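Local coordinates for putative Glycerophosphoryl diester phosphodiesterase (PDB 3L12), which belongs to the glycerophosphoryl diester phosphodiesterase family of TIM-barrel proteins and carries a magnesium ion bound by acidic side chains, at residues Ala240-Gly245 against Leu267-Leu272; Ser236-Val241 against Gln247-Tyr252; Ala162-Val167 against Leu193-Arg198. One frame throughout, in Å; residues are numbered along the deposited sequence.

Interaction 1 of 3, residues Ala240-Gly245 against Leu267-Leu272; sequences AVASAG and LGLIVL
Leu269 reaches across to the last turns of helix 237-244 with a single methyl, CD1, and this one atom meets both Val241 and Ala242. CG of Leu269 lies beside its own backbone N and anti to the carbonyl carbon (chi1 -58°), and the nearly extended second torsion carries CD1 out to the helix. There Leu269 CD1 comes 4.1 Å from Ala242 N, so it touches the helix backbone as well as side chains. Leu269 CD1 is also 4.2 Å from Val241 CG1, the methyl that lies anti to the valine's backbone N (chi1 170°). Ala242 CB faces the two leucines and lies 4.3 Å from Leu269 CD1. Leu267 meets the same alanine at the root of its side chain, its CB 4.2 Å from Ala242 CB, while its outer part extends back along the helix to Pro238 and Gln239. The side chains meet through apolar atoms alone, Val241 and Ala242 against two leucines of one loop. Both chain segments include a helix end: Gly245 and Gly268 each close a helix in a Schellman motif with positive phi. In the barrel, Leu267-Leu269 link helix 258-266 to strand 270-273, and the contact brings this turn against the preceding outer helix. Further along, Val271 packs on Ala264 of helix 258-266, and Leu272 meets Leu248 and Cys250 of strand 248-251.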
loop_
_atom_site.group_PDB
_atom_site.type_symbol
_atom_site.label_atom_id
_atom_site.label_comp_id
_atom_site.label_asym_id
_atom_site.label_seq_id
_atom_site.Cartn_x
_atom_site.Cartn_y
_atom_site.Cartn_z
ATOM N N ALA A 240 -1.691 32.349 -19.579
ATOM C CA ALA A 240 -1.695 33.070 -18.314
ATOM C C ALA A 240 -0.552 32.611 -17.401
ATOM O O ALA A 240 0.102 33.417 -16.729
ATOM C CB ALA A 240 -3.043 32.885 -17.602
ATOM N N VAL A 241 -0.332 31.295 -17.368
ATOM C CA VAL A 241 0.734 30.714 -16.545
ATOM C C VAL A 241 2.129 31.068 -17.100
ATOM O O VAL A 241 2.994 31.500 -16.336
ATOM C CB VAL A 241 0.550 29.176 -16.417
ATOM C CG1 VAL A 241 1.764 28.538 -15.792
ATOM C CG2 VAL A 241 -0.696 28.885 -15.608
ATOM N N ALA A 242 2.338 30.923 -18.407
ATOM C CA ALA A 242 3.626 31.300 -19.015
ATOM C C ALA A 242 3.883 32.787 -18.755
ATOM O O ALA A 242 4.990 33.185 -18.353
ATOM C CB ALA A 242 3.647 31.013 -20.527
ATOM N N SER A 243 2.860 33.616 -18.967
ATOM C CA SER A 243 3.003 35.076 -18.729
ATOM C C SER A 243 3.315 35.433 -17.270
ATOM O O SER A 243 4.066 36.392 -17.037
ATOM C CB SER A 243 1.766 35.853 -19.201
ATOM O OG SER A 243 1.682 35.820 -20.612
ATOM N N ALA A 244 2.759 34.675 -16.316
ATOM C CA ALA A 244 3.016 34.875 -14.891
ATOM C C ALA A 244 4.447 34.474 -14.492
ATOM O O ALA A 244 4.917 34.895 -13.431
ATOM C CB ALA A 244 2.021 34.135 -14.054
ATOM N N GLY A 245 5.114 33.674 -15.326
ATOM C CA GLY A 245 6.479 33.216 -15.094
ATOM C C GLY A 245 6.568 31.796 -14.553
ATOM O O GLY A 245 7.585 31.400 -13.997
ATOM N N LEU A 267 4.427 26.630 -25.397
ATOM C CA LEU A 267 4.860 27.748 -24.540
ATOM C C LEU A 267 6.017 27.356 -23.618
ATOM O O LEU A 267 6.455 28.164 -22.819
ATOM C CB LEU A 267 3.682 28.281 -23.725
ATOM C CG LEU A 267 2.585 29.010 -24.492
ATOM C CD1 LEU A 267 1.295 29.157 -23.713
ATOM C CD2 LEU A 267 3.101 30.409 -24.947
ATOM N N GLY A 268 6.491 26.123 -23.719
ATOM C CA GLY A 268 7.599 25.620 -22.909
ATOM C C GLY A 268 7.231 25.120 -21.510
ATOM O O GLY A 268 8.116 24.951 -20.675
ATOM N N LEU A 269 5.943 24.909 -21.251
ATOM C CA LEU A 269 5.494 24.494 -19.901
ATOM C C LEU A 269 5.426 22.997 -19.786
ATOM O O LEU A 269 5.284 22.286 -20.795
ATOM C CB LEU A 269 4.100 25.059 -19.613
ATOM C CG LEU A 269 3.897 26.559 -19.675
ATOM C CD1 LEU A 269 2.418 26.990 -19.664
ATOM C CD2 LEU A 269 4.701 27.240 -18.541
ATOM N N ILE A 270 5.558 22.516 -18.547
ATOM C CA ILE A 270 5.337 21.101 -18.205
ATOM C C ILE A 270 3.876 21.034 -17.730
ATOM O O ILE A 270 3.437 21.965 -17.062
ATOM C CB ILE A 270 6.342 20.640 -17.159
ATOM C CG1 ILE A 270 7.730 20.488 -17.793
ATOM C CG2 ILE A 270 5.886 19.306 -16.490
ATOM C CD1 ILE A 270 8.897 20.167 -16.785
ATOM N N VAL A 271 3.131 19.959 -18.071
ATOM C CA VAL A 271 1.752 19.832 -17.709
ATOM C C VAL A 271 1.569 18.581 -16.853
ATOM O O VAL A 271 1.870 17.460 -17.307
ATOM C CB VAL A 271 0.847 19.763 -18.939
ATOM C CG1 VAL A 271 -0.613 19.705 -18.543
ATOM C CG2 VAL A 271 1.148 20.968 -19.888
ATOM N N LEU A 272 1.129 18.785 -15.628
ATOM C CA LEU A 272 0.850 17.671 -14.693
ATOM C C LEU A 272 -0.631 17.770 -14.393
ATOM O O LEU A 272 -1.105 18.813 -13.888
ATOM C CB LEU A 272 1.657 17.786 -13.421
ATOM C CG LEU A 272 3.175 17.933 -13.504
ATOM C CD1 LEU A 272 3.673 17.923 -12.052
ATOM C CD2 LEU A 272 3.820 16.806 -14.303
#

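Interaction 2 of 3, residues Ser236-Val241 against Gln247-Tyr252; sequences SLPQAV and QLWCPY
Val241 and Trp249 mark the closest backbone approach, with their CA atoms 6.6 Å apart, where helix 237-241 runs back over strand 248-251. The two axes approach to 8.8 Å and their directions differ by 142°, roughly antiparallel, as expected of a barrel helix and the strand that follows it. Ser236 caps the helix start: its OG accepts from Gln239 N and also bonds Glu263. On the strand side, most of the contact surface belongs to Trp249, whose CG is anti to the backbone N (chi1 172°), lifting the ring off the strand toward the helix. Pro238 lies over one face in a CH-pi contact: Pro238 CD lies 3.8 Å from the centroid of the six-membered ring of Trp249 and only 10° off the ring normal. Pro251 covers the opposite face, with CG 3.7 Å above the plane of the Trp249 ring, so two prolines clamp the indole between them. Leu237 CB comes in obliquely, 3.7 Å from Trp249 CZ2. Val241 divides its methyls: CG2 is 3.9 Å from Trp249 CD1, whereas CG1 rests 3.6 Å from the carbonyl O of Leu248. The polar edge of the indole is satisfied beyond the contact, NE1 bonding Ser209. Helix 258-266 completes the surroundings, its Leu260 and Ala264 touching both Pro238 and Trp249, while strands 205-209 and 270-273 flank strand 248-251 in the parallel barrel sheet.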
loop_
_atom_site.group_PDB
_atom_site.type_symbol
_atom_site.label_atom_id
_atom_site.label_comp_id
_atom_site.label_asym_id
_atom_site.label_seq_id
_atom_site.Cartn_x
_atom_site.Cartn_y
_atom_site.Cartn_z
ATOM N N SER A 236 -5.614 32.196 -22.571
ATOM C CA SER A 236 -5.774 30.809 -22.121
ATOM C C SER A 236 -5.050 30.599 -20.814
ATOM O O SER A 236 -4.185 31.379 -20.432
ATOM C CB SER A 236 -5.250 29.814 -23.154
ATOM O OG SER A 236 -3.838 29.877 -23.302
ATOM N N LEU A 237 -5.412 29.528 -20.118
ATOM C CA LEU A 237 -4.732 29.187 -18.875
ATOM C C LEU A 237 -3.214 29.004 -19.141
ATOM O O LEU A 237 -2.420 29.622 -18.441
ATOM C CB LEU A 237 -5.415 27.998 -18.159
ATOM C CG LEU A 237 -6.676 28.365 -17.361
ATOM C CD1 LEU A 237 -7.469 27.166 -16.829
ATOM C CD2 LEU A 237 -6.323 29.305 -16.181
ATOM N N PRO A 238 -2.807 28.195 -20.157
ATOM C CA PRO A 238 -1.390 28.070 -20.451
ATOM C C PRO A 238 -0.683 29.394 -20.687
ATOM O O PRO A 238 0.434 29.577 -20.183
ATOM C CB PRO A 238 -1.361 27.255 -21.754
ATOM C CG PRO A 238 -2.608 26.593 -21.860
ATOM C CD PRO A 238 -3.590 27.199 -20.919
ATOM N N GLN A 239 -1.327 30.299 -21.449
ATOM C CA GLN A 239 -0.748 31.596 -21.705
ATOM C C GLN A 239 -0.647 32.370 -20.397
ATOM O O GLN A 239 0.368 32.974 -20.136
ATOM C CB GLN A 239 -1.541 32.390 -22.761
ATOM C CG GLN A 239 -0.849 33.685 -23.171
ATOM C CD GLN A 239 0.573 33.457 -23.705
ATOM O OE1 GLN A 239 1.559 33.683 -22.987
ATOM N NE2 GLN A 239 0.680 32.943 -24.925
ATOM N N ALA A 240 -1.691 32.349 -19.579
ATOM C CA ALA A 240 -1.695 33.070 -18.314
ATOM C C ALA A 240 -0.552 32.611 -17.401
ATOM O O ALA A 240 0.102 33.417 -16.729
ATOM C CB ALA A 240 -3.043 32.885 -17.602
ATOM N N VAL A 241 -0.332 31.295 -17.368
ATOM C CA VAL A 241 0.734 30.714 -16.545
ATOM C C VAL A 241 2.129 31.068 -17.100
ATOM O O VAL A 241 2.994 31.500 -16.336
ATOM C CB VAL A 241 0.550 29.176 -16.417
ATOM C CG1 VAL A 241 1.764 28.538 -15.792
ATOM C CG2 VAL A 241 -0.696 28.885 -15.608
ATOM N N GLN A 247 6.681 27.561 -14.561
ATOM C CA GLN A 247 7.298 26.475 -15.315
ATOM C C GLN A 247 6.326 25.302 -15.564
ATOM O O GLN A 247 6.516 24.560 -16.517
ATOM C CB GLN A 247 8.530 25.947 -14.608
ATOM C CG GLN A 247 9.763 26.820 -14.746
ATOM C CD GLN A 247 9.593 28.183 -14.102
ATOM O OE1 GLN A 247 9.206 28.291 -12.949
ATOM N NE2 GLN A 247 9.883 29.247 -14.868
ATOM N N LEU A 248 5.335 25.147 -14.694
ATOM C CA LEU A 248 4.338 24.058 -14.818
ATOM C C LEU A 248 2.921 24.620 -14.751
ATOM O O LEU A 248 2.633 25.581 -14.016
ATOM C CB LEU A 248 4.488 23.044 -13.702
ATOM C CG LEU A 248 5.763 22.228 -13.508
ATOM C CD1 LEU A 248 6.728 23.068 -12.752
ATOM C CD2 LEU A 248 5.451 20.888 -12.744
ATOM N N TRP A 249 2.033 23.974 -15.504
ATOM C CA TRP A 249 0.612 24.247 -15.460
ATOM C C TRP A 249 -0.009 22.952 -15.032
ATOM O O TRP A 249 0.254 21.916 -15.644
ATOM C CB TRP A 249 0.067 24.653 -16.832
ATOM C CG TRP A 249 -1.450 24.768 -16.861
ATOM C CD1 TRP A 249 -2.260 25.305 -15.918
ATOM C CD2 TRP A 249 -2.304 24.357 -17.938
ATOM N NE1 TRP A 249 -3.603 25.215 -16.321
ATOM C CE2 TRP A 249 -3.638 24.633 -17.554
ATOM C CE3 TRP A 249 -2.067 23.726 -19.163
ATOM C CZ2 TRP A 249 -4.727 24.332 -18.369
ATOM C CZ3 TRP A 249 -3.145 23.417 -19.966
ATOM C CH2 TRP A 249 -4.461 23.707 -19.548
ATOM N N CYS A 250 -0.819 22.982 -13.982
ATOM C CA CYS A 250 -1.407 21.775 -13.400
ATOM C C CYS A 250 -2.901 21.871 -13.340
ATOM O O CYS A 250 -3.492 22.177 -12.326
ATOM C CB CYS A 250 -0.859 21.462 -12.002
ATOM S SG CYS A 250 0.931 21.110 -12.051
ATOM N N PRO A 251 -3.548 21.612 -14.477
ATOM C CA PRO A 251 -5.000 21.637 -14.528
ATOM C C PRO A 251 -5.688 20.381 -14.049
ATOM O O PRO A 251 -5.172 19.239 -14.214
ATOM C CB PRO A 251 -5.281 21.768 -16.006
ATOM C CG PRO A 251 -4.148 21.006 -16.650
ATOM C CD PRO A 251 -2.942 21.267 -15.772
ATOM N N TYR A 252 -6.861 20.576 -13.472
ATOM C CA TYR A 252 -7.710 19.475 -13.076
ATOM C C TYR A 252 -8.030 18.662 -14.350
ATOM O O TYR A 252 -8.226 19.229 -15.431
ATOM C CB TYR A 252 -8.976 20.000 -12.453
ATOM C CG TYR A 252 -9.907 18.923 -11.955
ATOM C CD1 TYR A 252 -9.542 18.115 -10.898
ATOM C CD2 TYR A 252 -11.187 18.792 -12.489
ATOM C CE1 TYR A 252 -10.406 17.137 -10.416
ATOM C CE2 TYR A 252 -12.053 17.819 -12.004
ATOM C CZ TYR A 252 -11.641 17.005 -10.980
ATOM O OH TYR A 252 -12.502 16.030 -10.496
#

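Interaction 3 of 3, residues Ala162-Val167 against Leu193-Arg198; sequences ARAEMV and LGECRR
Ala164 and Val167 of helix 160-176 pack against Glu195 and Cys196 of helix 190-199, joining two successive outer helices of the TIM barrel. The helix segments cross at -56° with their axes 9.7 Å apart at closest approach. Early in the first segment, Arg163 extends past the contact to the start of the second helix, where it forms a salt bridge with Asp189 and touches Ala191 and Leu192. One residue on, Ala164 CB lies 3.8 Å from Glu195 OE2, a methyl beside a carboxylate oxygen. Gln199 ties this side together, since its NE2 is hydrogen-bonded both to Glu195 OE2 and to the carbonyl O of Ala164. Val167 then turns toward the second helix and uses both methyls. Val167 CG1 sits 3.9 Å from Cys196 CA, against the helix backbone, while Val167 CG2 touches two side chains at once, 4.0 Å from Cys196 SG and 4.1 Å from Glu195 CG. Beneath, Val167 and Cys196 both reach Leu150 of strand 145-150, so this end of the contact is buried against the sheet. With CG of Glu195 anti to its backbone N, a bend at chi2 (62°) turns the carboxylate alongside the first helix. Glu195 OE1 accepts a hydrogen bond from Arg198 NH2 at 3.0 Å, part of a salt bridge, met on the anti side and 28° out of the carboxylate plane.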
loop_
_atom_site.group_PDB
_atom_site.type_symbol
_atom_site.label_atom_id
_atom_site.label_comp_id
_atom_site.label_asym_id
_atom_site.label_seq_id
_atom_site.Cartn_x
_atom_site.Cartn_y
_atom_site.Cartn_z
ATOM N N ALA A 162 2.326 38.275 6.693
ATOM C CA ALA A 162 2.097 36.878 7.075
ATOM C C ALA A 162 2.225 35.929 5.895
ATOM O O ALA A 162 2.757 34.822 6.037
ATOM C CB ALA A 162 0.715 36.699 7.717
ATOM N N ARG A 163 1.700 36.312 4.742
ATOM C CA ARG A 163 1.809 35.474 3.545
ATOM C C ARG A 163 3.291 35.303 3.132
ATOM O O ARG A 163 3.722 34.190 2.791
ATOM C CB ARG A 163 0.977 36.058 2.411
ATOM C CG ARG A 163 -0.534 35.986 2.682
ATOM C CD ARG A 163 -1.339 36.885 1.728
ATOM N NE ARG A 163 -0.998 36.655 0.320
ATOM C CZ ARG A 163 -1.379 35.607 -0.411
ATOM N NH1 ARG A 163 -2.125 34.631 0.118
ATOM N NH2 ARG A 163 -1.010 35.524 -1.697
ATOM N N ALA A 164 4.065 36.386 3.218
ATOM C CA ALA A 164 5.504 36.348 2.897
ATOM C C ALA A 164 6.235 35.480 3.926
ATOM O O ALA A 164 7.206 34.780 3.603
ATOM C CB ALA A 164 6.128 37.766 2.879
ATOM N N GLU A 165 5.777 35.556 5.177
ATOM C CA GLU A 165 6.340 34.756 6.259
ATOM C C GLU A 165 6.118 33.263 6.005
ATOM O O GLU A 165 6.969 32.443 6.318
ATOM C CB GLU A 165 5.747 35.139 7.596
ATOM C CG GLU A 165 6.270 36.479 8.145
ATOM C CD GLU A 165 5.427 37.001 9.301
ATOM O OE1 GLU A 165 4.623 36.225 9.848
ATOM O OE2 GLU A 165 5.572 38.185 9.644
HETATM N N MSE A 166 4.962 32.914 5.465
HETATM C CA MSE A 166 4.677 31.493 5.133
HETATM C C MSE A 166 5.721 30.991 4.152
HETATM O O MSE A 166 6.348 29.951 4.344
HETATM C CB MSE A 166 3.293 31.333 4.541
HETATM C CG MSE A 166 3.099 29.946 3.902
HETATM SE SE MSE A 166 1.278 29.564 3.481
HETATM C CE MSE A 166 1.574 27.728 3.530
ATOM N N VAL A 167 5.902 31.755 3.075
ATOM C CA VAL A 167 6.864 31.401 2.051
ATOM C C VAL A 167 8.261 31.264 2.662
ATOM O O VAL A 167 8.943 30.262 2.447
ATOM C CB VAL A 167 6.829 32.402 0.865
ATOM C CG1 VAL A 167 8.033 32.142 -0.114
ATOM C CG2 VAL A 167 5.525 32.295 0.115
ATOM N N LEU A 193 2.699 32.432 -5.565
ATOM C CA LEU A 193 3.757 31.897 -6.417
ATOM C C LEU A 193 4.691 33.039 -6.875
ATOM O O LEU A 193 5.879 32.834 -7.044
ATOM C CB LEU A 193 3.189 31.109 -7.610
ATOM C CG LEU A 193 2.445 29.837 -7.255
ATOM C CD1 LEU A 193 1.746 29.269 -8.497
ATOM C CD2 LEU A 193 3.397 28.796 -6.604
ATOM N N GLY A 194 4.154 34.243 -7.046
ATOM C CA GLY A 194 4.987 35.403 -7.351
ATOM C C GLY A 194 5.946 35.689 -6.216
ATOM O O GLY A 194 7.095 36.057 -6.460
ATOM N N GLU A 195 5.461 35.544 -4.990
ATOM C CA GLU A 195 6.272 35.737 -3.787
ATOM C C GLU A 195 7.314 34.615 -3.675
ATOM O O GLU A 195 8.468 34.885 -3.354
ATOM C CB GLU A 195 5.398 35.850 -2.548
ATOM C CG GLU A 195 6.125 36.107 -1.218
ATOM C CD GLU A 195 6.882 37.430 -1.181
ATOM O OE1 GLU A 195 6.490 38.400 -1.884
ATOM O OE2 GLU A 195 7.910 37.500 -0.453
ATOM N N CYS A 196 6.944 33.380 -4.003
ATOM C CA CYS A 196 7.944 32.292 -4.002
ATOM C C CYS A 196 9.123 32.608 -4.938
ATOM O O CYS A 196 10.273 32.361 -4.604
ATOM C CB CYS A 196 7.318 30.985 -4.453
ATOM S SG CYS A 196 6.099 30.289 -3.297
ATOM N N ARG A 197 8.803 33.083 -6.129
ATOM C CA ARG A 197 9.782 33.356 -7.156
ATOM C C ARG A 197 10.709 34.468 -6.708
ATOM O O ARG A 197 11.895 34.432 -6.988
ATOM C CB ARG A 197 9.109 33.739 -8.473
ATOM C CG ARG A 197 10.081 33.876 -9.615
ATOM C CD ARG A 197 9.449 34.247 -10.933
ATOM N NE ARG A 197 8.352 33.330 -11.262
ATOM C CZ ARG A 197 7.050 33.598 -11.136
ATOM N NH1 ARG A 197 6.617 34.794 -10.729
ATOM N NH2 ARG A 197 6.152 32.670 -11.464
ATOM N N ARG A 198 10.163 35.467 -6.026
ATOM C CA ARG A 198 11.012 36.535 -5.503
ATOM C C ARG A 198 11.907 36.056 -4.366
ATOM O O ARG A 198 13.065 36.492 -4.280
ATOM C CB ARG A 198 10.194 37.766 -5.080
ATOM C CG ARG A 198 9.674 38.560 -6.245
ATOM C CD ARG A 198 9.026 39.864 -5.736
ATOM N NE ARG A 198 7.817 39.572 -4.986
ATOM C CZ ARG A 198 6.608 39.372 -5.512
ATOM N NH1 ARG A 198 6.416 39.412 -6.827
ATOM N NH2 ARG A 198 5.588 39.092 -4.709
#

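In the fold
Interactions 1 and 2 are one continuous region, with centres 5 Å apart: both use helix 237-244, and strands 248-251 and 270-273 are parallel neighbours joined by backbone bonds such as Ile270 O to Trp249 N at 2.9 Å. Leu269 CD1 of interaction 1 also lies 3.3 Å from Pro238 O of interaction 2. Interaction 3 comes earlier in the chain, its centre 19 Å from each of the others, yet Arg197 NH2 approaches Gly245 O of interaction 1 to 3.2 Å. The magnesium ion, held by Glu50, Asp52 and Glu149, is about 13 Å from the Leu248 side chain. Interaction 3 packs on Leu150, next in sequence to Glu149.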